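Local structure of leucine aminopeptidase 2 (Saccharomyces cerevisiae, 2XQ0) at residues Ile359-Val372 / Trp451-Arg463. The protein removes N-terminal residues, preferentially from di- and tripeptides, as a zinc-dependent M1 aminopeptidase, and has low epoxide hydrolase activity in vitro. Residues are numbered along the deposited sequence; the frame is centred on the assembly and turned at random.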
ATOM      1  N   ILE A 359     -16.725  -3.059   2.547  1.00 25.89           N
ATOM      2  CA  ILE A 359     -17.776  -3.707   1.783  1.00 32.50           C
ATOM      3  C   ILE A 359     -19.105  -2.959   1.956  1.00 35.98           C
ATOM      4  O   ILE A 359     -19.860  -2.799   0.995  1.00 42.94           O
ATOM      5  CB  ILE A 359     -17.942  -5.186   2.182  1.00 28.01           C
ATOM      6  CG1 ILE A 359     -16.720  -6.003   1.739  1.00 21.94           C
ATOM      7  CG2 ILE A 359     -19.203  -5.757   1.567  1.00 34.38           C
ATOM      8  CD1 ILE A 359     -16.772  -7.444   2.183  1.00 28.08           C
ATOM      9  N   ASP A 360     -19.379  -2.497   3.176  1.00 32.78           N
ATOM     10  CA  ASP A 360     -20.591  -1.710   3.450  1.00 34.67           C
ATOM     11  C   ASP A 360     -20.603  -0.387   2.677  1.00 35.22           C
ATOM     12  O   ASP A 360     -21.662   0.116   2.304  1.00 42.41           O
ATOM     13  CB  ASP A 360     -20.734  -1.417   4.954  1.00 40.08           C
ATOM     14  CG  ASP A 360     -21.163  -2.634   5.750  1.00 46.40           C
ATOM     15  OD1 ASP A 360     -21.365  -3.704   5.140  1.00 48.17           O
ATOM     16  OD2 ASP A 360     -21.307  -2.524   6.989  1.00 50.56           O
ATOM     17  N   SER A 361     -19.429   0.185   2.453  1.00 39.51           N
ATOM     18  CA  SER A 361     -19.332   1.483   1.802  1.00 44.17           C
ATOM     19  C   SER A 361     -19.257   1.310   0.293  1.00 48.51           C
ATOM     20  O   SER A 361     -19.172   2.280  -0.461  1.00 43.08           O
ATOM     21  CB  SER A 361     -18.092   2.228   2.295  1.00 48.25           C
ATOM     22  OG  SER A 361     -16.959   1.884   1.508  1.00 53.90           O
ATOM     23  N   MET A 362     -19.302   0.064  -0.150  1.00 50.81           N
ATOM     24  CA  MET A 362     -19.052  -0.227  -1.552  1.00 51.24           C
ATOM     25  C   MET A 362     -20.154   0.172  -2.518  1.00 53.14           C
ATOM     26  O   MET A 362     -21.341  -0.019  -2.283  1.00 51.80           O
ATOM     27  CB  MET A 362     -18.701  -1.700  -1.753  1.00 48.80           C
ATOM     28  CG  MET A 362     -17.213  -1.932  -1.844  1.00 40.36           C
ATOM     29  SD  MET A 362     -16.845  -3.569  -2.441  1.00 35.69           S
ATOM     30  CE  MET A 362     -15.068  -3.595  -2.227  1.00 40.99           C
ATOM     31  N   LYS A 363     -19.691   0.769  -3.600  1.00 60.59           N
ATOM     32  CA  LYS A 363     -20.421   1.000  -4.830  1.00 64.41           C
ATOM     33  C   LYS A 363     -21.206  -0.220  -5.336  1.00 57.10           C
ATOM     34  O   LYS A 363     -22.443  -0.268  -5.306  1.00 53.18           O
ATOM     35  CB  LYS A 363     -19.352   1.318  -5.865  1.00 65.26           C
ATOM     36  CG  LYS A 363     -18.177   0.338  -5.724  1.00 56.50           C
ATOM     37  CD  LYS A 363     -16.883   0.890  -6.264  1.00 60.49           C
ATOM     38  CE  LYS A 363     -15.761  -0.100  -6.017  1.00 57.64           C
ATOM     39  NZ  LYS A 363     -15.684  -0.446  -4.572  1.00 53.48           N
ATOM     40  N   ASP A 364     -20.447  -1.198  -5.816  1.00 47.62           N
ATOM     41  CA  ASP A 364     -20.950  -2.369  -6.508  1.00 43.10           C
ATOM     42  C   ASP A 364     -20.348  -3.568  -5.794  1.00 38.94           C
ATOM     43  O   ASP A 364     -19.459  -4.220  -6.339  1.00 35.04           O
ATOM     44  CB  ASP A 364     -20.442  -2.314  -7.957  1.00 46.25           C
ATOM     45  CG  ASP A 364     -20.983  -3.429  -8.831  1.00 57.65           C
ATOM     46  OD1 ASP A 364     -21.678  -4.326  -8.306  1.00 58.67           O
ATOM     47  OD2 ASP A 364     -20.705  -3.399 -10.058  1.00 53.62           O
ATOM     48  N   PRO A 365     -20.809  -3.846  -4.560  1.00 37.34           N
ATOM     49  CA  PRO A 365     -20.206  -4.933  -3.773  1.00 38.96           C
ATOM     50  C   PRO A 365     -20.311  -6.296  -4.457  1.00 36.22           C
ATOM     51  O   PRO A 365     -19.398  -7.106  -4.307  1.00 36.26           O
ATOM     52  CB  PRO A 365     -21.001  -4.910  -2.458  1.00 36.64           C
ATOM     53  CG  PRO A 365     -22.287  -4.207  -2.799  1.00 43.37           C
ATOM     54  CD  PRO A 365     -21.921  -3.195  -3.840  1.00 38.31           C
ATOM     55  N   GLU A 366     -21.380  -6.539  -5.214  1.00 31.11           N
ATOM     56  CA  GLU A 366     -21.553  -7.838  -5.862  1.00 36.27           C
ATOM     57  C   GLU A 366     -20.360  -8.146  -6.754  1.00 38.78           C
ATOM     58  O   GLU A 366     -19.954  -9.306  -6.900  1.00 34.19           O
ATOM     59  CB  GLU A 366     -22.835  -7.867  -6.688  1.00 51.18           C
ATOM     60  CG  GLU A 366     -23.059  -9.172  -7.438  1.00 68.49           C
ATOM     61  CD  GLU A 366     -23.976 -10.136  -6.697  1.00 82.92           C
ATOM     62  OE1 GLU A 366     -24.132  -9.993  -5.464  1.00 86.23           O
ATOM     63  OE2 GLU A 366     -24.543 -11.040  -7.353  1.00 87.85           O
ATOM     64  N   ARG A 367     -19.818  -7.095  -7.364  1.00 35.80           N
ATOM     65  CA  ARG A 367     -18.668  -7.225  -8.239  1.00 34.17           C
ATOM     66  C   ARG A 367     -17.359  -7.084  -7.466  1.00 32.64           C
ATOM     67  O   ARG A 367     -16.481  -7.938  -7.543  1.00 33.96           O
ATOM     68  CB  ARG A 367     -18.709  -6.171  -9.348  1.00 30.48           C
ATOM     69  CG  ARG A 367     -17.425  -6.138 -10.138  1.00 30.92           C
ATOM     70  CD  ARG A 367     -17.472  -5.284 -11.387  1.00 36.17           C
ATOM     71  NE  ARG A 367     -16.283  -5.573 -12.183  1.00 34.48           N
ATOM     72  CZ  ARG A 367     -15.872  -4.868 -13.226  1.00 42.85           C
ATOM     73  NH1 ARG A 367     -14.766  -5.238 -13.860  1.00 41.41           N
ATOM     74  NH2 ARG A 367     -16.557  -3.802 -13.631  1.00 38.10           N
ATOM     75  N   PHE A 368     -17.215  -5.985  -6.737  1.00 25.31           N
ATOM     76  CA  PHE A 368     -15.898  -5.634  -6.226  1.00 26.04           C
ATOM     77  C   PHE A 368     -15.528  -6.267  -4.883  1.00 30.35           C
ATOM     78  O   PHE A 368     -14.431  -6.037  -4.389  1.00 27.44           O
ATOM     79  CB  PHE A 368     -15.711  -4.117  -6.177  1.00 29.28           C
ATOM     80  CG  PHE A 368     -15.658  -3.466  -7.539  1.00 29.60           C
ATOM     81  CD1 PHE A 368     -16.654  -2.590  -7.943  1.00 38.08           C
ATOM     82  CD2 PHE A 368     -14.615  -3.733  -8.410  1.00 33.20           C
ATOM     83  CE1 PHE A 368     -16.606  -1.987  -9.195  1.00 38.20           C
ATOM     84  CE2 PHE A 368     -14.564  -3.137  -9.668  1.00 30.61           C
ATOM     85  CZ  PHE A 368     -15.557  -2.266 -10.052  1.00 31.34           C
ATOM     86  N   SER A 369     -16.412  -7.072  -4.300  1.00 27.79           N
ATOM     87  CA  SER A 369     -16.074  -7.705  -3.027  1.00 28.29           C
ATOM     88  C   SER A 369     -15.694  -9.174  -3.162  1.00 24.31           C
ATOM     89  O   SER A 369     -15.497  -9.858  -2.169  1.00 24.63           O
ATOM     90  CB  SER A 369     -17.201  -7.533  -2.006  1.00 29.67           C
ATOM     91  OG  SER A 369     -18.290  -8.388  -2.287  1.00 31.31           O
ATOM     92  N   THR A 370     -15.600  -9.666  -4.392  1.00 21.38           N
ATOM     93  CA  THR A 370     -15.126 -11.026  -4.611  1.00 19.26           C
ATOM     94  C   THR A 370     -13.617 -11.017  -4.471  1.00 28.88           C
ATOM     95  O   THR A 370     -12.963 -10.043  -4.857  1.00 30.32           O
ATOM     96  CB  THR A 370     -15.528 -11.561  -6.003  1.00 24.87           C
ATOM     97  OG1 THR A 370     -14.947 -10.739  -7.030  1.00 26.17           O
ATOM     98  CG2 THR A 370     -17.055 -11.548  -6.152  1.00 31.87           C
ATOM     99  N   LEU A 371     -13.057 -12.088  -3.912  1.00 24.47           N
ATOM    100  CA  LEU A 371     -11.618 -12.139  -3.680  1.00 24.31           C
ATOM    101  C   LEU A 371     -10.824 -12.076  -4.987  1.00 25.64           C
ATOM    102  O   LEU A 371      -9.894 -11.300  -5.093  1.00 25.51           O
ATOM    103  CB  LEU A 371     -11.234 -13.378  -2.881  1.00 26.89           C
ATOM    104  CG  LEU A 371      -9.767 -13.452  -2.462  1.00 30.36           C
ATOM    105  CD1 LEU A 371      -9.384 -12.207  -1.687  1.00 24.41           C
ATOM    106  CD2 LEU A 371      -9.529 -14.701  -1.619  1.00 26.00           C
ATOM    107  N   VAL A 372     -11.196 -12.902  -5.967  1.00 21.42           N
ATOM    108  CA  VAL A 372     -10.590 -12.870  -7.294  1.00 21.71           C
ATOM    109  C   VAL A 372     -11.416 -11.909  -8.116  1.00 27.61           C
ATOM    110  O   VAL A 372     -12.649 -11.969  -8.090  1.00 26.29           O
ATOM    111  CB  VAL A 372     -10.644 -14.264  -7.966  1.00 26.10           C
ATOM    112  CG1 VAL A 372     -10.267 -14.178  -9.444  1.00 22.43           C
ATOM    113  CG2 VAL A 372      -9.744 -15.258  -7.213  1.00 23.82           C
ATOM    114  N   TRP A 451     -14.203 -23.478  -1.885  1.00 30.72           N
ATOM    115  CA  TRP A 451     -13.368 -22.621  -2.712  1.00 37.64           C
ATOM    116  C   TRP A 451     -14.207 -21.612  -3.466  1.00 42.81           C
ATOM    117  O   TRP A 451     -13.766 -20.493  -3.734  1.00 38.00           O
ATOM    118  CB  TRP A 451     -12.511 -23.457  -3.663  1.00 35.84           C
ATOM    119  CG  TRP A 451     -11.469 -24.251  -2.933  1.00 42.90           C
ATOM    120  CD1 TRP A 451     -11.457 -25.600  -2.740  1.00 49.90           C
ATOM    121  CD2 TRP A 451     -10.302 -23.743  -2.275  1.00 37.83           C
ATOM    122  NE1 TRP A 451     -10.350 -25.966  -2.012  1.00 44.71           N
ATOM    123  CE2 TRP A 451      -9.625 -24.845  -1.713  1.00 41.18           C
ATOM    124  CE3 TRP A 451      -9.765 -22.462  -2.102  1.00 36.10           C
ATOM    125  CZ2 TRP A 451      -8.436 -24.707  -1.002  1.00 38.14           C
ATOM    126  CZ3 TRP A 451      -8.588 -22.331  -1.397  1.00 25.12           C
ATOM    127  CH2 TRP A 451      -7.935 -23.446  -0.854  1.00 31.89           C
ATOM    128  N   GLU A 452     -15.433 -22.005  -3.780  1.00 37.89           N
ATOM    129  CA  GLU A 452     -16.333 -21.166  -4.562  1.00 41.04           C
ATOM    130  C   GLU A 452     -16.744 -19.917  -3.805  1.00 35.66           C
ATOM    131  O   GLU A 452     -16.806 -18.829  -4.372  1.00 38.03           O
ATOM    132  CB  GLU A 452     -17.585 -21.963  -4.957  1.00 50.08           C
ATOM    133  CG  GLU A 452     -17.574 -22.471  -6.385  1.00 64.62           C
ATOM    134  CD  GLU A 452     -17.818 -21.362  -7.382  1.00 70.83           C
ATOM    135  OE1 GLU A 452     -18.274 -20.281  -6.962  1.00 72.07           O
ATOM    136  OE2 GLU A 452     -17.557 -21.567  -8.584  1.00 77.81           O
ATOM    137  N   THR A 453     -17.031 -20.076  -2.519  1.00 36.71           N
ATOM    138  CA  THR A 453     -17.444 -18.949  -1.704  1.00 38.08           C
ATOM    139  C   THR A 453     -16.256 -18.032  -1.432  1.00 39.27           C
ATOM    140  O   THR A 453     -16.351 -16.815  -1.598  1.00 35.81           O
ATOM    141  CB  THR A 453     -18.084 -19.413  -0.384  1.00 41.96           C
ATOM    142  OG1 THR A 453     -19.325 -20.057  -0.677  1.00 45.26           O
ATOM    143  CG2 THR A 453     -18.353 -18.237   0.530  1.00 42.69           C
ATOM    144  N   TRP A 454     -15.135 -18.625  -1.035  1.00 33.62           N
ATOM    145  CA  TRP A 454     -13.948 -17.847  -0.714  1.00 32.33           C
ATOM    146  C   TRP A 454     -13.432 -17.056  -1.914  1.00 30.70           C
ATOM    147  O   TRP A 454     -13.174 -15.864  -1.810  1.00 27.72           O
ATOM    148  CB  TRP A 454     -12.837 -18.744  -0.169  1.00 29.64           C
ATOM    149  CG  TRP A 454     -13.005 -19.105   1.278  1.00 32.58           C
ATOM    150  CD1 TRP A 454     -13.432 -20.300   1.780  1.00 34.77           C
ATOM    151  CD2 TRP A 454     -12.749 -18.261   2.410  1.00 31.44           C
ATOM    152  NE1 TRP A 454     -13.452 -20.254   3.154  1.00 35.58           N
ATOM    153  CE2 TRP A 454     -13.032 -19.016   3.566  1.00 31.59           C
ATOM    154  CE3 TRP A 454     -12.294 -16.946   2.556  1.00 27.58           C
ATOM    155  CZ2 TRP A 454     -12.885 -18.499   4.849  1.00 29.79           C
ATOM    156  CZ3 TRP A 454     -12.144 -16.437   3.825  1.00 32.08           C
ATOM    157  CH2 TRP A 454     -12.444 -17.210   4.958  1.00 36.15           C
ATOM    158  N   LEU A 455     -13.274 -17.723  -3.053  1.00 24.60           N
ATOM    159  CA  LEU A 455     -12.655 -17.074  -4.200  1.00 27.19           C
ATOM    160  C   LEU A 455     -13.584 -16.197  -5.057  1.00 30.24           C
ATOM    161  O   LEU A 455     -13.168 -15.138  -5.544  1.00 25.80           O
ATOM    162  CB  LEU A 455     -11.928 -18.103  -5.063  1.00 30.30           C
ATOM    163  CG  LEU A 455     -10.782 -18.854  -4.388  1.00 26.97           C
ATOM    164  CD1 LEU A 455     -10.117 -19.779  -5.384  1.00 32.29           C
ATOM    165  CD2 LEU A 455      -9.756 -17.904  -3.793  1.00 31.26           C
ATOM    166  N   TYR A 456     -14.831 -16.610  -5.245  1.00 29.45           N
ATOM    167  CA  TYR A 456     -15.685 -15.948  -6.236  1.00 26.82           C
ATOM    168  C   TYR A 456     -16.992 -15.356  -5.713  1.00 33.60           C
ATOM    169  O   TYR A 456     -17.741 -14.769  -6.471  1.00 35.91           O
ATOM    170  CB  TYR A 456     -15.959 -16.882  -7.424  1.00 33.56           C
ATOM    171  CG  TYR A 456     -14.715 -17.186  -8.214  1.00 31.92           C
ATOM    172  CD1 TYR A 456     -14.246 -16.295  -9.161  1.00 29.29           C
ATOM    173  CD2 TYR A 456     -13.987 -18.348  -7.985  1.00 36.88           C
ATOM    174  CE1 TYR A 456     -13.088 -16.554  -9.872  1.00 38.12           C
ATOM    175  CE2 TYR A 456     -12.824 -18.615  -8.688  1.00 36.27           C
ATOM    176  CZ  TYR A 456     -12.387 -17.716  -9.631  1.00 39.54           C
ATOM    177  OH  TYR A 456     -11.239 -17.971 -10.339  1.00 48.45           O
ATOM    178  N   LYS A 457     -17.273 -15.495  -4.426  1.00 34.72           N
ATOM    179  CA  LYS A 457     -18.546 -15.002  -3.914  1.00 36.61           C
ATOM    180  C   LYS A 457     -18.314 -13.665  -3.229  1.00 27.75           C
ATOM    181  O   LYS A 457     -17.270 -13.466  -2.611  1.00 27.62           O
ATOM    182  CB  LYS A 457     -19.145 -16.020  -2.936  1.00 47.99           C
ATOM    183  CG  LYS A 457     -20.655 -15.932  -2.736  1.00 57.58           C
ATOM    184  CD  LYS A 457     -21.306 -17.301  -2.921  1.00 61.80           C
ATOM    185  CE  LYS A 457     -22.064 -17.750  -1.673  1.00 65.12           C
ATOM    186  NZ  LYS A 457     -23.325 -16.981  -1.445  1.00 65.13           N
ATOM    187  N   PRO A 458     -19.278 -12.742  -3.348  1.00 26.93           N
ATOM    188  CA  PRO A 458     -19.246 -11.418  -2.704  1.00 30.21           C
ATOM    189  C   PRO A 458     -19.575 -11.417  -1.207  1.00 33.48           C
ATOM    190  O   PRO A 458     -20.131 -12.386  -0.697  1.00 33.39           O
ATOM    191  CB  PRO A 458     -20.333 -10.639  -3.460  1.00 27.01           C
ATOM    192  CG  PRO A 458     -21.268 -11.701  -3.985  1.00 33.48           C
ATOM    193  CD  PRO A 458     -20.364 -12.845  -4.342  1.00 32.13           C
ATOM    194  N   GLY A 459     -19.230 -10.336  -0.509  1.00 32.95           N
ATOM    195  CA  GLY A 459     -19.598 -10.191   0.895  1.00 35.26           C
ATOM    196  C   GLY A 459     -18.543 -10.653   1.888  1.00 29.33           C
ATOM    197  O   GLY A 459     -17.438 -11.026   1.494  1.00 27.49           O
ATOM    198  N   MET A 460     -18.878 -10.604   3.179  1.00 32.36           N
ATOM    199  CA  MET A 460     -17.967 -11.043   4.238  1.00 33.69           C
ATOM    200  C   MET A 460     -17.810 -12.549   4.209  1.00 29.14           C
ATOM    201  O   MET A 460     -18.778 -13.267   4.032  1.00 27.61           O
ATOM    202  CB  MET A 460     -18.493 -10.636   5.618  1.00 30.82           C
ATOM    203  CG  MET A 460     -18.711  -9.159   5.777  1.00 32.27           C
ATOM    204  SD  MET A 460     -17.141  -8.286   5.780  1.00 27.37           S
ATOM    205  CE  MET A 460     -16.481  -8.757   7.381  1.00 24.80           C
ATOM    206  N   PRO A 461     -16.582 -13.040   4.391  1.00 28.62           N
ATOM    207  CA  PRO A 461     -16.480 -14.488   4.503  1.00 30.56           C
ATOM    208  C   PRO A 461     -16.962 -14.941   5.882  1.00 30.43           C
ATOM    209  O   PRO A 461     -17.320 -14.110   6.708  1.00 28.93           O
ATOM    210  CB  PRO A 461     -14.984 -14.721   4.362  1.00 27.20           C
ATOM    211  CG  PRO A 461     -14.364 -13.497   4.935  1.00 25.77           C
ATOM    212  CD  PRO A 461     -15.319 -12.368   4.729  1.00 26.94           C
ATOM    213  N   PRO A 462     -16.957 -16.254   6.143  1.00 31.06           N
ATOM    214  CA  PRO A 462     -17.328 -16.703   7.482  1.00 26.86           C
ATOM    215  C   PRO A 462     -16.385 -16.112   8.530  1.00 24.30           C
ATOM    216  O   PRO A 462     -15.181 -16.026   8.280  1.00 24.34           O
ATOM    217  CB  PRO A 462     -17.141 -18.224   7.399  1.00 31.13           C
ATOM    218  CG  PRO A 462     -17.332 -18.553   5.977  1.00 30.11           C
ATOM    219  CD  PRO A 462     -16.720 -17.381   5.227  1.00 28.75           C
ATOM    220  N   ARG A 463     -16.916 -15.757   9.696  1.00 25.01           N
ATOM    221  CA  ARG A 463     -16.126 -15.045  10.704  1.00 30.42           C
ATOM    222  C   ARG A 463     -15.331 -15.977  11.607  1.00 31.18           C
ATOM    223  O   ARG A 463     -15.886 -16.874  12.250  1.00 29.25           O
ATOM    224  CB  ARG A 463     -17.016 -14.148  11.567  1.00 30.79           C
ATOM    225  CG  ARG A 463     -16.213 -13.307  12.567  1.00 28.10           C
ATOM    226  CD  ARG A 463     -17.131 -12.333  13.274  1.00 24.62           C
ATOM    227  NE  ARG A 463     -18.041 -13.038  14.163  1.00 25.64           N
ATOM    228  CZ  ARG A 463     -19.114 -12.487  14.724  1.00 36.40           C
ATOM    229  NH1 ARG A 463     -19.434 -11.232  14.447  1.00 35.57           N
ATOM    230  NH2 ARG A 463     -19.877 -13.203  15.542  1.00 39.15           N
TER
HETATM  231  O   HOH W   1     -14.776 -13.920  -2.784  1.00 22.86           O
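Ser369 bridges the two segments with its hydroxyl, which accepts from Gly459 N at 2.8 Å from OG and donates to Pro365 O at 2.6 Å from OG. Its first torsion (chi1 75°) sets OG between the backbone N and the carbonyl carbon, from which it reaches Gly459 N and Pro365 O. OG comes to Pro365 O from above the carbonyl plane, while Ser369 N approaches the same oxygen from the opposite face, so Pro365 O is held by two donors. Without the hydroxyl, as with an alanine here, Gly459 N would probably lose this acceptor and Pro365 O one of its two donors. Next to this link, OE1 of Glu366 lies alongside the Pro458 ring, 3.6 Å from CG, and CD1 of Ile359 meets SD of Met460 at 3.7 Å.

Further along, Thr370 turns its methyl CG2 to Tyr456 O. The almost straight bond from Val372 N to Leu455 O (3.0 Å, 171°) ties the loop to the end of helix 451-456. Val372 CG1, anti to its own N (chi1 169°), meets the Tyr456 ring obliquely, 3.7 Å from CE1, while the Leu371 and Leu455 side chains cross at a slant, their CD2 methyls 3.9 Å apart. A water accepts from Leu371 N and donates to Trp454 O and Lys457 O, so it bridges the loop to two carbonyls at the end of helix 451-456.

Lys392 NZ, on helix 388-403, hydrogen-bonds to both Ser369 O and Gly459 O, tying the segments together. Within the M1 peptidase fold, the loop after helix 365-368 thus packs on the C-terminal end of helix 451-456 and the residues after it, with Leu371 about 8 Å, side chain to side chain, from the zinc ligand Glu324 and the proton donor Tyr390.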